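Local coordinates for TetR-family transcriptional regulator (Streptomyces coelicolor A3, PDB 2QIB), which probably binds cis-regulatory DNA through an N-terminal helix-turn-helix domain and regulates transcription, as members of the TetR family do, at residues A[85-88]-A[89-92]; A[172-175]-A[176-179]. All blocks are in the same frame, centred on the assembly; numbering follows the deposited sequence.

Interaction 1: residues A[85-88]-A[89-92]; sequences GARL and LRVM
Gly85 O accepts the backbone N-H of Leu89 at 2.9 Å. This is one of four i to i+4 bonds of the helix in this stretch. The N-H of Gly85 itself turns to Glu211 OE2.

Ala86 O does two things. It takes the N-H of Arg90 at 3.0 Å, from a donor tilted 31° out of its carbonyl plane. It also sits 3.4 Å above the guanidinium plane of Arg90, over the centre of the group. The Arg90 chain bends at chi3 (-71°), which folds the guanidinium back along the helix over the preceding turn. Arg90 NH1 then lies 3.6 Å from Ala86 CB. The carbonyl lies across this face, and the partial negative charge of its oxygen probably suits the cation. Arg90 NE has its salt bridge with Glu78.

The contact lies near the start of helix 84-101, in the TetR-type C-terminal domain. These are two regular turns of alpha-helix, and Arg90 folds back over the first.

Arg87 O receives the N-H of Val91 at 3.1 Å. The Arg87 side chain runs extended, and its CG lies 3.8 Å from Arg90 NH2. The two guanidinium planes are 29° apart, and their charged atoms do not touch. Arg87 is held from the loop before the helix by Gly82 O, and from another helix by His139. Val91 CG2 meets Arg87 O, and its side chain is also near a bound hexaethylene glycol, probably from the crystallisation liquor.

Leu88 O takes the N-H of Met92 at 2.8 Å. The two side chains lie side by side and point the same way, with Leu88 CD1 4.1 Å from CE of Met92, a selenomethionine. Both also touch Trp156 of helix 147-168.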
ATOM      1  N   GLY A  85     -20.414  -8.543  -0.987  1.00 17.41           N
ATOM      2  CA  GLY A  85     -19.538  -8.325  -2.149  1.00 17.67           C
ATOM      3  C   GLY A  85     -20.083  -7.219  -3.038  1.00 17.38           C
ATOM      4  O   GLY A  85     -19.342  -6.326  -3.464  1.00 16.23           O
ATOM      5  N   ALA A  86     -21.394  -7.263  -3.302  1.00 17.85           N
ATOM      6  CA  ALA A  86     -22.031  -6.237  -4.131  1.00 17.99           C
ATOM      7  C   ALA A  86     -21.955  -4.834  -3.517  1.00 17.49           C
ATOM      8  O   ALA A  86     -21.838  -3.852  -4.255  1.00 17.93           O
ATOM      9  CB  ALA A  86     -23.516  -6.625  -4.416  1.00 18.39           C
ATOM     10  N   ARG A  87     -22.062  -4.739  -2.196  1.00 16.59           N
ATOM     11  CA  ARG A  87     -21.917  -3.453  -1.504  1.00 16.42           C
ATOM     12  C   ARG A  87     -20.517  -2.919  -1.762  1.00 15.62           C
ATOM     13  O   ARG A  87     -20.325  -1.740  -2.108  1.00 15.16           O
ATOM     14  CB  ARG A  87     -22.046  -3.646  -0.001  1.00 16.88           C
ATOM     15  CG  ARG A  87     -23.341  -4.374   0.454  1.00 18.62           C
ATOM     16  CD  ARG A  87     -23.404  -4.400   1.971  1.00 18.68           C
ATOM     17  NE  ARG A  87     -24.369  -5.398   2.433  1.00 19.60           N
ATOM     18  CZ  ARG A  87     -24.547  -5.701   3.715  1.00 20.03           C
ATOM     19  NH1 ARG A  87     -23.850  -5.073   4.657  1.00 19.54           N
ATOM     20  NH2 ARG A  87     -25.450  -6.615   4.054  1.00 20.43           N
ATOM     21  N   LEU A  88     -19.520  -3.776  -1.535  1.00 14.82           N
ATOM     22  CA  LEU A  88     -18.133  -3.338  -1.775  1.00 15.18           C
ATOM     23  C   LEU A  88     -17.902  -2.937  -3.240  1.00 15.12           C
ATOM     24  O   LEU A  88     -17.214  -1.933  -3.511  1.00 14.96           O
ATOM     25  CB  LEU A  88     -17.142  -4.413  -1.325  1.00 15.03           C
ATOM     26  CG  LEU A  88     -15.652  -4.036  -1.442  1.00 14.99           C
ATOM     27  CD1 LEU A  88     -15.313  -2.789  -0.611  1.00 16.73           C
ATOM     28  CD2 LEU A  88     -14.821  -5.224  -0.942  1.00 16.37           C
ATOM     29  N   LEU A  89     -18.470  -3.691  -4.184  1.00 14.99           N
ATOM     30  CA  LEU A  89     -18.320  -3.347  -5.597  1.00 16.14           C
ATOM     31  C   LEU A  89     -18.883  -1.956  -5.866  1.00 16.23           C
ATOM     32  O   LEU A  89     -18.271  -1.173  -6.599  1.00 15.61           O
ATOM     33  CB  LEU A  89     -18.992  -4.391  -6.510  1.00 16.59           C
ATOM     34  CG  LEU A  89     -18.738  -4.173  -8.004  1.00 17.28           C
ATOM     35  CD1 LEU A  89     -17.224  -4.144  -8.334  1.00 20.21           C
ATOM     36  CD2 LEU A  89     -19.488  -5.237  -8.835  1.00 19.71           C
ATOM     37  N   ARG A  90     -20.028  -1.632  -5.262  1.00 15.61           N
ATOM     38  CA  ARG A  90     -20.610  -0.288  -5.458  1.00 15.58           C
ATOM     39  C   ARG A  90     -19.682   0.817  -4.952  1.00 15.50           C
ATOM     40  O   ARG A  90     -19.457   1.853  -5.621  1.00 16.41           O
ATOM     41  CB  ARG A  90     -21.998  -0.191  -4.813  1.00 15.01           C
ATOM     42  CG  ARG A  90     -23.012  -0.945  -5.673  1.00 17.56           C
ATOM     43  CD  ARG A  90     -24.451  -0.749  -5.174  1.00 19.31           C
ATOM     44  NE  ARG A  90     -24.701  -1.438  -3.912  1.00 18.33           N
ATOM     45  CZ  ARG A  90     -25.105  -2.704  -3.792  1.00 19.95           C
ATOM     46  NH1 ARG A  90     -25.279  -3.480  -4.868  1.00 21.23           N
ATOM     47  NH2 ARG A  90     -25.299  -3.196  -2.579  1.00 19.79           N
ATOM     48  N   VAL A  91     -19.119   0.585  -3.759  1.00 14.94           N
ATOM     49  CA  VAL A  91     -18.161   1.552  -3.223  1.00 15.07           C
ATOM     50  C   VAL A  91     -16.915   1.620  -4.142  1.00 15.08           C
ATOM     51  O   VAL A  91     -16.376   2.705  -4.404  1.00 15.23           O
ATOM     52  CB  VAL A  91     -17.707   1.179  -1.804  1.00 14.76           C
ATOM     53  CG1 VAL A  91     -16.634   2.190  -1.320  1.00 14.60           C
ATOM     54  CG2 VAL A  91     -18.901   1.160  -0.854  1.00 14.99           C
HETATM   55  N   MSE A  92     -16.423   0.477  -4.614  1.00 15.65           N
HETATM   56  CA  MSE A  92     -15.264   0.513  -5.544  1.00 16.11           C
HETATM   57  C   MSE A  92     -15.538   1.363  -6.807  1.00 16.02           C
HETATM   58  O   MSE A  92     -14.649   2.042  -7.294  1.00 16.42           O
HETATM   59  CB  MSE A  92     -14.819  -0.893  -5.954  1.00 16.98           C
HETATM   60  CG  MSE A  92     -14.228  -1.747  -4.820  1.00 16.91           C
HETATM   61 SE   MSE A  92     -12.584  -0.929  -4.135  1.00 25.91          SE
HETATM   62  CE  MSE A  92     -13.350   0.201  -2.714  1.00 20.48           C
TER

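Interaction 2: residues A[172-175]-A[176-179]; sequences RIPR and AELE
Arg175 O receives the backbone N-H of Glu179 at 2.8 Å. It is the shortest sound hydrogen bond here and belongs to the first turn of helix 175-194. Pro174 holds the N-cap position. Pro174 O also accepts the N-H of Leu178, but this bond is weak at 3.3 Å. The helix is part of the TetR C-terminal domain, and its start lies against the second subunit.

The Arg175 side chain turns back over the same helical turn. Its CG stands between the backbone N and the carbonyl carbon (chi1 65°), and the chain bends again at chi2 and chi3. This brings the guanidinium alongside Glu179. As modelled, and with OE2 less surely placed, Glu179 OE2 lies at the guanidinium edge, near its plane, and forms a salt bridge with Arg175 NH2. The firmer salt bridge of Arg175 runs from NH1 to Asp97 of helix 84-101.

On another side of the turn, Ile173 is buried and points toward the helix. Its CG2 lies 3.7 Å from Leu178 CD2, and the two side chains cross at about a right angle. The same methyl meets the Glu177 carboxylate at CD, 3.8 Å away. Glu177 OE2 pairs with Arg148 of the second subunit, which also packs on Ile173 and Pro174. The extended Glu177 chain passes obliquely by the proline ring, leaving OE1 3.9 Å from Pro174 CD.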
ATOM      1  N   ARG A 172      -3.880   0.780 -18.455  1.00 20.62           N
ATOM      2  CA  ARG A 172      -3.764  -0.315 -19.414  1.00 22.77           C
ATOM      3  C   ARG A 172      -4.724  -1.452 -19.102  1.00 21.72           C
ATOM      4  O   ARG A 172      -4.872  -2.371 -19.904  1.00 24.29           O
ATOM      5  CB  ARG A 172      -2.341  -0.858 -19.423  1.00 23.48           C
ATOM      6  CG  ARG A 172      -1.378  -0.036 -20.300  1.00 28.58           C
ATOM      7  CD  ARG A 172      -0.014  -0.728 -20.356  1.00 31.60           C
ATOM      8  NE  ARG A 172       0.603  -0.717 -19.038  1.00 34.83           N
ATOM      9  CZ  ARG A 172       1.614  -1.498 -18.657  1.00 35.79           C
ATOM     10  NH1 ARG A 172       2.155  -2.373 -19.509  1.00 33.48           N
ATOM     11  NH2 ARG A 172       2.086  -1.385 -17.411  1.00 34.96           N
ATOM     12  N   ILE A 173      -5.368  -1.386 -17.941  1.00 21.03           N
ATOM     13  CA  ILE A 173      -6.361  -2.387 -17.516  1.00 19.52           C
ATOM     14  C   ILE A 173      -7.646  -1.633 -17.209  1.00 19.63           C
ATOM     15  O   ILE A 173      -7.593  -0.638 -16.498  1.00 19.40           O
ATOM     16  CB  ILE A 173      -5.881  -3.121 -16.234  1.00 18.77           C
ATOM     17  CG1 ILE A 173      -4.468  -3.695 -16.454  1.00 19.35           C
ATOM     18  CG2 ILE A 173      -6.927  -4.153 -15.775  1.00 20.46           C
ATOM     19  CD1 ILE A 173      -3.783  -4.170 -15.209  1.00 17.55           C
ATOM     20  N   PRO A 174      -8.809  -2.119 -17.699  1.00 19.49           N
ATOM     21  CA  PRO A 174     -10.049  -1.351 -17.498  1.00 19.38           C
ATOM     22  C   PRO A 174     -10.419  -1.292 -16.017  1.00 18.50           C
ATOM     23  O   PRO A 174     -10.220  -2.286 -15.289  1.00 16.74           O
ATOM     24  CB  PRO A 174     -11.107  -2.156 -18.295  1.00 20.12           C
ATOM     25  CG  PRO A 174     -10.318  -3.028 -19.192  1.00 21.86           C
ATOM     26  CD  PRO A 174      -9.054  -3.350 -18.457  1.00 20.30           C
ATOM     27  N   ARG A 175     -10.913  -0.138 -15.572  1.00 17.65           N
ATOM     28  CA  ARG A 175     -11.272   0.015 -14.169  1.00 17.53           C
ATOM     29  C   ARG A 175     -12.309  -1.019 -13.719  1.00 17.83           C
ATOM     30  O   ARG A 175     -12.275  -1.453 -12.547  1.00 16.94           O
ATOM     31  CB  ARG A 175     -11.789   1.420 -13.908  1.00 19.13           C
ATOM     32  CG  ARG A 175     -13.049   1.623 -14.659  1.00 21.26           C
ATOM     33  CD  ARG A 175     -14.065   2.019 -13.649  1.00 30.00           C
ATOM     34  NE  ARG A 175     -14.026   3.447 -13.557  1.00 29.13           N
ATOM     35  CZ  ARG A 175     -14.756   4.233 -12.754  1.00 28.89           C
ATOM     36  NH1 ARG A 175     -14.588   5.536 -12.944  1.00 27.49           N
ATOM     37  NH2 ARG A 175     -15.610   3.776 -11.795  1.00 22.62           N
ATOM     38  N   ALA A 176     -13.242  -1.419 -14.598  1.00 16.32           N
ATOM     39  CA  ALA A 176     -14.268  -2.388 -14.166  1.00 17.42           C
ATOM     40  C   ALA A 176     -13.602  -3.684 -13.722  1.00 16.97           C
ATOM     41  O   ALA A 176     -14.063  -4.330 -12.759  1.00 17.38           O
ATOM     42  CB  ALA A 176     -15.292  -2.658 -15.277  1.00 18.17           C
ATOM     43  N   GLU A 177     -12.586  -4.120 -14.463  1.00 16.33           N
ATOM     44  CA  GLU A 177     -11.832  -5.324 -14.087  1.00 16.54           C
ATOM     45  C   GLU A 177     -11.177  -5.153 -12.712  1.00 16.54           C
ATOM     46  O   GLU A 177     -11.210  -6.064 -11.871  1.00 16.15           O
ATOM     47  CB  GLU A 177     -10.789  -5.661 -15.142  1.00 16.93           C
ATOM     48  CG  GLU A 177      -9.963  -6.867 -14.780  1.00 18.71           C
ATOM     49  CD  GLU A 177      -9.054  -7.307 -15.910  1.00 22.41           C
ATOM     50  OE1 GLU A 177      -9.379  -7.021 -17.095  1.00 23.54           O
ATOM     51  OE2 GLU A 177      -8.021  -7.952 -15.622  1.00 21.10           O
ATOM     52  N   LEU A 178     -10.604  -3.977 -12.478  1.00 15.23           N
ATOM     53  CA  LEU A 178      -9.877  -3.730 -11.201  1.00 15.05           C
ATOM     54  C   LEU A 178     -10.821  -3.626  -9.989  1.00 16.08           C
ATOM     55  O   LEU A 178     -10.467  -4.024  -8.864  1.00 16.69           O
ATOM     56  CB  LEU A 178      -8.965  -2.529 -11.336  1.00 16.06           C
ATOM     57  CG  LEU A 178      -7.794  -2.815 -12.313  1.00 13.24           C
ATOM     58  CD1 LEU A 178      -6.874  -1.566 -12.367  1.00 16.37           C
ATOM     59  CD2 LEU A 178      -6.937  -4.094 -12.065  1.00 19.37           C
ATOM     60  N   GLU A 179     -11.992  -3.037 -10.224  1.00 15.03           N
ATOM     61  CA  GLU A 179     -13.007  -2.919  -9.182  1.00 16.00           C
ATOM     62  C   GLU A 179     -13.405  -4.331  -8.747  1.00 15.47           C
ATOM     63  O   GLU A 179     -13.359  -4.622  -7.537  1.00 16.22           O
ATOM     64  CB  GLU A 179     -14.231  -2.142  -9.698  1.00 15.39           C
ATOM     65  CG  GLU A 179     -13.919  -0.645  -9.910  1.00 18.63           C
ATOM     66  CD  GLU A 179     -14.988   0.027 -10.722  1.00 22.90           C
ATOM     67  OE1 GLU A 179     -16.074  -0.545 -10.884  1.00 25.65           O
ATOM     68  OE2 GLU A 179     -14.727   1.114 -11.221  1.00 24.61           O
TER

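Both interactions lie in the TetR-type C-terminal domain, with centres 14 Å apart. Interaction 1 comes first along the chain, near the start of helix 84-101. Interaction 2 follows at the loop and first turn of helix 175-194. The two helices pack against each other here. Leu89 CD1 lies 3.8 Å from Glu179 C, and Met92 O is 3.8 Å from Glu179 CG. Helix 147-168 also contacts both interactions, through Trp156 at the first and Trp167 at the second. Interaction 2 reaches the second subunit, while no other chain of the assembly touches 85-92. Helix 84-101 thus packs against the start of a helix that reaches the subunit interface.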